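Local coordinates for protein D-glycero-D-manno-heptose 1-phosphate kinase (Bacteroides thetaiotaomicron, PDB 3K85) that is a GHMP-family kinase that probably uses ATP to phosphorylate a sugar, named as a D-glycero-D-manno-heptose 1-phosphate kinase, at residues 137-149 with 156-168. Residues are numbered along the deposited sequence; the frame is centred on the assembly and turned at random.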
loop_
_atom_site.group_PDB
_atom_site.type_symbol
_atom_site.label_atom_id
_atom_site.label_comp_id
_atom_site.label_asym_id
_atom_site.label_seq_id
_atom_site.Cartn_x
_atom_site.Cartn_y
_atom_site.Cartn_z
ATOM N N ASP A 137 -7.325 11.082 8.637
ATOM C CA ASP A 137 -8.058 10.195 7.746
ATOM C C ASP A 137 -9.149 9.405 8.447
ATOM O O ASP A 137 -10.332 9.597 8.162
ATOM C CB ASP A 137 -7.117 9.220 7.045
ATOM C CG ASP A 137 -6.119 9.912 6.153
ATOM O OD1 ASP A 137 -6.464 10.953 5.555
ATOM O OD2 ASP A 137 -4.983 9.400 6.040
ATOM N N TYR A 138 -8.767 8.512 9.354
ATOM C CA TYR A 138 -9.760 7.705 10.046
ATOM C C TYR A 138 -10.888 8.511 10.670
ATOM O O TYR A 138 -12.047 8.189 10.469
ATOM C CB TYR A 138 -9.088 6.803 11.090
ATOM C CG TYR A 138 -8.529 5.533 10.477
ATOM C CD1 TYR A 138 -9.374 4.481 10.124
ATOM C CD2 TYR A 138 -7.160 5.401 10.216
ATOM C CE1 TYR A 138 -8.867 3.309 9.519
ATOM C CE2 TYR A 138 -6.638 4.237 9.616
ATOM C CZ TYR A 138 -7.494 3.197 9.274
ATOM O OH TYR A 138 -6.979 2.038 8.727
ATOM N N GLU A 139 -10.556 9.564 11.407
ATOM C CA GLU A 139 -11.571 10.403 12.045
ATOM C C GLU A 139 -12.504 11.085 11.037
ATOM O O GLU A 139 -13.704 11.182 11.268
ATOM C CB GLU A 139 -10.915 11.480 12.904
ATOM C CG GLU A 139 -10.082 10.966 14.070
ATOM C CD GLU A 139 -8.780 10.303 13.627
ATOM O OE1 GLU A 139 -8.323 10.564 12.487
ATOM O OE2 GLU A 139 -8.204 9.533 14.433
ATOM N N THR A 140 -11.941 11.559 9.925
ATOM C CA THR A 140 -12.715 12.240 8.893
ATOM C C THR A 140 -13.720 11.315 8.217
ATOM O O THR A 140 -14.875 11.685 7.997
ATOM C CB THR A 140 -11.779 12.849 7.836
ATOM O OG1 THR A 140 -11.041 13.914 8.439
ATOM C CG2 THR A 140 -12.554 13.388 6.650
ATOM N N SER A 141 -13.284 10.110 7.891
ATOM C CA SER A 141 -14.166 9.154 7.253
ATOM C C SER A 141 -15.329 8.826 8.177
ATOM O O SER A 141 -16.489 8.886 7.783
ATOM C CB SER A 141 -13.405 7.875 6.926
ATOM O OG SER A 141 -12.220 8.180 6.218
ATOM N N ARG A 142 -15.004 8.474 9.411
ATOM C CA ARG A 142 -16.003 8.116 10.410
ATOM C C ARG A 142 -16.975 9.275 10.664
ATOM O O ARG A 142 -18.192 9.080 10.729
ATOM C CB ARG A 142 -15.264 7.689 11.687
ATOM C CG ARG A 142 -15.996 7.832 13.011
ATOM C CD ARG A 142 -14.944 7.813 14.130
ATOM N NE ARG A 142 -15.472 8.086 15.466
ATOM C CZ ARG A 142 -14.712 8.184 16.557
ATOM N NH1 ARG A 142 -13.392 8.034 16.462
ATOM N NH2 ARG A 142 -15.264 8.425 17.744
ATOM N N LEU A 143 -16.447 10.484 10.798
ATOM C CA LEU A 143 -17.311 11.631 11.026
ATOM C C LEU A 143 -18.229 11.859 9.827
ATOM O O LEU A 143 -19.379 12.270 9.989
ATOM C CB LEU A 143 -16.487 12.890 11.278
ATOM C CG LEU A 143 -17.321 14.158 11.474
ATOM C CD1 LEU A 143 -18.363 13.952 12.584
ATOM C CD2 LEU A 143 -16.400 15.302 11.820
ATOM N N ALA A 144 -17.716 11.584 8.631
ATOM C CA ALA A 144 -18.483 11.767 7.408
ATOM C C ALA A 144 -19.615 10.753 7.336
ATOM O O ALA A 144 -20.729 11.082 6.925
ATOM C CB ALA A 144 -17.572 11.631 6.183
ATOM N N TYR A 145 -19.320 9.518 7.728
ATOM C CA TYR A 145 -20.314 8.455 7.717
ATOM C C TYR A 145 -21.404 8.798 8.717
ATOM O O TYR A 145 -22.585 8.554 8.472
ATOM C CB TYR A 145 -19.681 7.127 8.118
ATOM C CG TYR A 145 -20.649 5.966 8.152
ATOM C CD1 TYR A 145 -21.034 5.319 6.978
ATOM C CD2 TYR A 145 -21.166 5.499 9.363
ATOM C CE1 TYR A 145 -21.908 4.225 7.005
ATOM C CE2 TYR A 145 -22.043 4.410 9.409
ATOM C CZ TYR A 145 -22.409 3.773 8.227
ATOM O OH TYR A 145 -23.256 2.680 8.264
ATOM N N GLU A 146 -21.004 9.368 9.848
ATOM C CA GLU A 146 -21.968 9.719 10.874
ATOM C C GLU A 146 -22.865 10.894 10.502
ATOM O O GLU A 146 -24.060 10.875 10.809
ATOM C CB GLU A 146 -21.255 9.978 12.202
ATOM C CG GLU A 146 -21.047 8.691 12.990
ATOM C CD GLU A 146 -20.295 8.901 14.282
ATOM O OE1 GLU A 146 -20.651 9.835 15.033
ATOM O OE2 GLU A 146 -19.353 8.122 14.550
ATOM N N ILE A 147 -22.311 11.904 9.834
ATOM C CA ILE A 147 -23.111 13.054 9.435
ATOM C C ILE A 147 -24.129 12.638 8.389
ATOM O O ILE A 147 -25.312 12.956 8.486
ATOM C CB ILE A 147 -22.258 14.165 8.817
ATOM C CG1 ILE A 147 -21.371 14.806 9.874
ATOM C CG2 ILE A 147 -23.156 15.220 8.188
ATOM C CD1 ILE A 147 -20.345 15.761 9.278
ATOM N N GLU A 148 -23.656 11.911 7.387
ATOM C CA GLU A 148 -24.504 11.474 6.291
ATOM C C GLU A 148 -25.522 10.404 6.673
ATOM O O GLU A 148 -26.716 10.562 6.442
ATOM C CB GLU A 148 -23.608 10.990 5.148
ATOM C CG GLU A 148 -24.304 10.312 3.979
ATOM C CD GLU A 148 -23.372 10.152 2.777
ATOM O OE1 GLU A 148 -22.141 10.025 2.990
ATOM O OE2 GLU A 148 -23.867 10.139 1.625
ATOM N N ARG A 149 -25.041 9.324 7.272
ATOM C CA ARG A 149 -25.891 8.208 7.653
ATOM C C ARG A 149 -26.835 8.421 8.842
ATOM O O ARG A 149 -27.973 7.956 8.802
ATOM C CB ARG A 149 -25.009 6.979 7.886
ATOM C CG ARG A 149 -24.243 6.544 6.631
ATOM C CD ARG A 149 -25.162 5.810 5.658
ATOM N NE ARG A 149 -25.003 6.233 4.265
ATOM C CZ ARG A 149 -23.895 6.083 3.546
ATOM N NH1 ARG A 149 -22.824 5.522 4.081
ATOM N NH2 ARG A 149 -23.863 6.478 2.279
ATOM N N GLY A 156 -26.886 3.713 3.249
ATOM C CA GLY A 156 -25.767 3.309 2.410
ATOM C C GLY A 156 -24.633 2.601 3.136
ATOM O O GLY A 156 -24.679 2.424 4.360
ATOM N N GLY A 157 -23.611 2.204 2.372
ATOM C CA GLY A 157 -22.454 1.518 2.930
ATOM C C GLY A 157 -21.406 2.413 3.580
ATOM O O GLY A 157 -21.703 3.519 4.026
ATOM N N LYS A 158 -20.163 1.943 3.627
ATOM C CA LYS A 158 -19.106 2.720 4.263
ATOM C C LYS A 158 -17.908 2.968 3.354
ATOM O O LYS A 158 -17.130 3.893 3.580
ATOM C CB LYS A 158 -18.621 2.000 5.525
ATOM C CG LYS A 158 -19.738 1.478 6.431
ATOM C CD LYS A 158 -19.177 0.597 7.539
ATOM C CE LYS A 158 -20.283 -0.082 8.363
ATOM N NZ LYS A 158 -21.032 -1.136 7.606
ATOM N N GLN A 159 -17.757 2.154 2.324
ATOM C CA GLN A 159 -16.611 2.296 1.445
ATOM C C GLN A 159 -16.388 3.705 0.879
ATOM O O GLN A 159 -15.244 4.173 0.821
ATOM C CB GLN A 159 -16.671 1.262 0.313
ATOM C CG GLN A 159 -17.732 1.501 -0.741
ATOM C CD GLN A 159 -17.471 0.684 -1.981
ATOM O OE1 GLN A 159 -16.356 0.683 -2.506
ATOM N NE2 GLN A 159 -18.492 -0.017 -2.465
ATOM N N ASP A 160 -17.475 4.379 0.501
ATOM C CA ASP A 160 -17.418 5.728 -0.066
ATOM C C ASP A 160 -16.738 6.775 0.798
ATOM O O ASP A 160 -15.895 7.528 0.315
ATOM C CB ASP A 160 -18.826 6.232 -0.404
ATOM C CG ASP A 160 -19.512 5.385 -1.450
ATOM O OD1 ASP A 160 -18.903 4.390 -1.916
ATOM O OD2 ASP A 160 -20.665 5.716 -1.802
ATOM N N GLN A 161 -17.104 6.853 2.067
ATOM C CA GLN A 161 -16.478 7.854 2.922
ATOM C C GLN A 161 -14.966 7.643 3.038
ATOM O O GLN A 161 -14.180 8.591 2.945
ATOM C CB GLN A 161 -17.096 7.843 4.328
ATOM C CG GLN A 161 -18.507 8.424 4.415
ATOM C CD GLN A 161 -19.592 7.436 4.014
ATOM O OE1 GLN A 161 -19.322 6.379 3.450
ATOM N NE2 GLN A 161 -20.838 7.791 4.310
ATOM N N TYR A 162 -14.564 6.393 3.228
ATOM C CA TYR A 162 -13.152 6.075 3.393
ATOM C C TYR A 162 -12.336 6.264 2.121
ATOM O O TYR A 162 -11.190 6.729 2.178
ATOM C CB TYR A 162 -13.003 4.643 3.922
ATOM C CG TYR A 162 -13.371 4.507 5.383
ATOM C CD1 TYR A 162 -12.406 4.665 6.376
ATOM C CD2 TYR A 162 -14.693 4.303 5.776
ATOM C CE1 TYR A 162 -12.746 4.633 7.728
ATOM C CE2 TYR A 162 -15.047 4.273 7.137
ATOM C CZ TYR A 162 -14.069 4.444 8.101
ATOM O OH TYR A 162 -14.406 4.484 9.440
ATOM N N ALA A 163 -12.913 5.907 0.974
ATOM C CA ALA A 163 -12.200 6.064 -0.285
ATOM C C ALA A 163 -11.888 7.549 -0.498
ATOM O O ALA A 163 -10.751 7.929 -0.786
ATOM C CB ALA A 163 -13.033 5.524 -1.434
ATOM N N ALA A 164 -12.890 8.395 -0.310
ATOM C CA ALA A 164 -12.704 9.823 -0.512
ATOM C C ALA A 164 -11.607 10.430 0.353
ATOM O O ALA A 164 -10.792 11.217 -0.136
ATOM C CB ALA A 164 -14.021 10.557 -0.273
ATOM N N ALA A 165 -11.581 10.070 1.633
ATOM C CA ALA A 165 -10.589 10.620 2.551
ATOM C C ALA A 165 -9.186 10.026 2.428
ATOM O O ALA A 165 -8.191 10.727 2.650
ATOM C CB ALA A 165 -11.089 10.485 4.007
ATOM N N PHE A 166 -9.108 8.743 2.081
ATOM C CA PHE A 166 -7.821 8.059 1.957
ATOM C C PHE A 166 -7.141 8.176 0.598
ATOM O O PHE A 166 -5.949 8.473 0.546
ATOM C CB PHE A 166 -7.976 6.590 2.357
ATOM C CG PHE A 166 -8.076 6.388 3.845
ATOM C CD1 PHE A 166 -6.949 6.041 4.598
ATOM C CD2 PHE A 166 -9.294 6.580 4.507
ATOM C CE1 PHE A 166 -7.034 5.885 5.988
ATOM C CE2 PHE A 166 -9.390 6.427 5.891
ATOM C CZ PHE A 166 -8.255 6.078 6.638
ATOM N N GLY A 167 -7.882 7.942 -0.487
ATOM C CA GLY A 167 -7.312 8.045 -1.824
ATOM C C GLY A 167 -6.494 6.843 -2.258
ATOM O O GLY A 167 -6.023 6.069 -1.414
ATOM N N GLY A 168 -6.338 6.687 -3.575
ATOM C CA GLY A 168 -5.571 5.585 -4.152
ATOM C C GLY A 168 -6.311 4.254 -4.250
ATOM O O GLY A 168 -7.539 4.228 -4.266
#
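Asp137 lays its CB over one face of the Phe166 ring, 3.6 Å from the ring centroid, a CH-pi contact. Its carboxylate turns to Lys188 of the second subunit, which makes a salt bridge to OD2. The edge of Phe166 points at one face of Tyr138, a T-shaped pair with CZ over the ring centre and the planes at 75°. The hydroxyl of Tyr138 bonds to the backbone N of Val182. Ser141 is a knob among Gln161, Tyr162, Ala165 and Phe166. With chi1 at -51°, its OG turns back along the helix and donates to Asp137 O at 3.1 Å, from above the carbonyl plane. The same oxygen takes the backbone N-H of Ser141. Ser141 CB sits over the centre of the Tyr162 ring, 3.4 Å from the centroid. A leucine in place of Tyr162 would probably lose this flat cover and leave a gap beside Ser141 and Val180. The two helices, 137-149 and 159-166, run roughly antiparallel at 143°, their axes 8.4 Å apart. They form a helical hairpin in the N-terminal domain of the GHMP kinase fold. Ala144 CB packs on Gln161 CG, 3.8 Å away. Gln161 is in turn a knob from helix 159-166, set among Ala144, Tyr145, Glu148 and Arg149. Tyr145 brings CE1 to within 3.5 Å of Lys158 CG, and Gly157 O lies at its ring edge. Glu148 reaches out with an extended chain. Its OE1 comes 2.9 Å from Gln161 NE2, but at a poor angle, and its carboxylate hydrogen-bonds to Ser116 and Ser117. The bent chain of Arg149 sets a guanidinium face against Gly156 CA, a doubtful placement, since NH1 sits too close to Gly157 O.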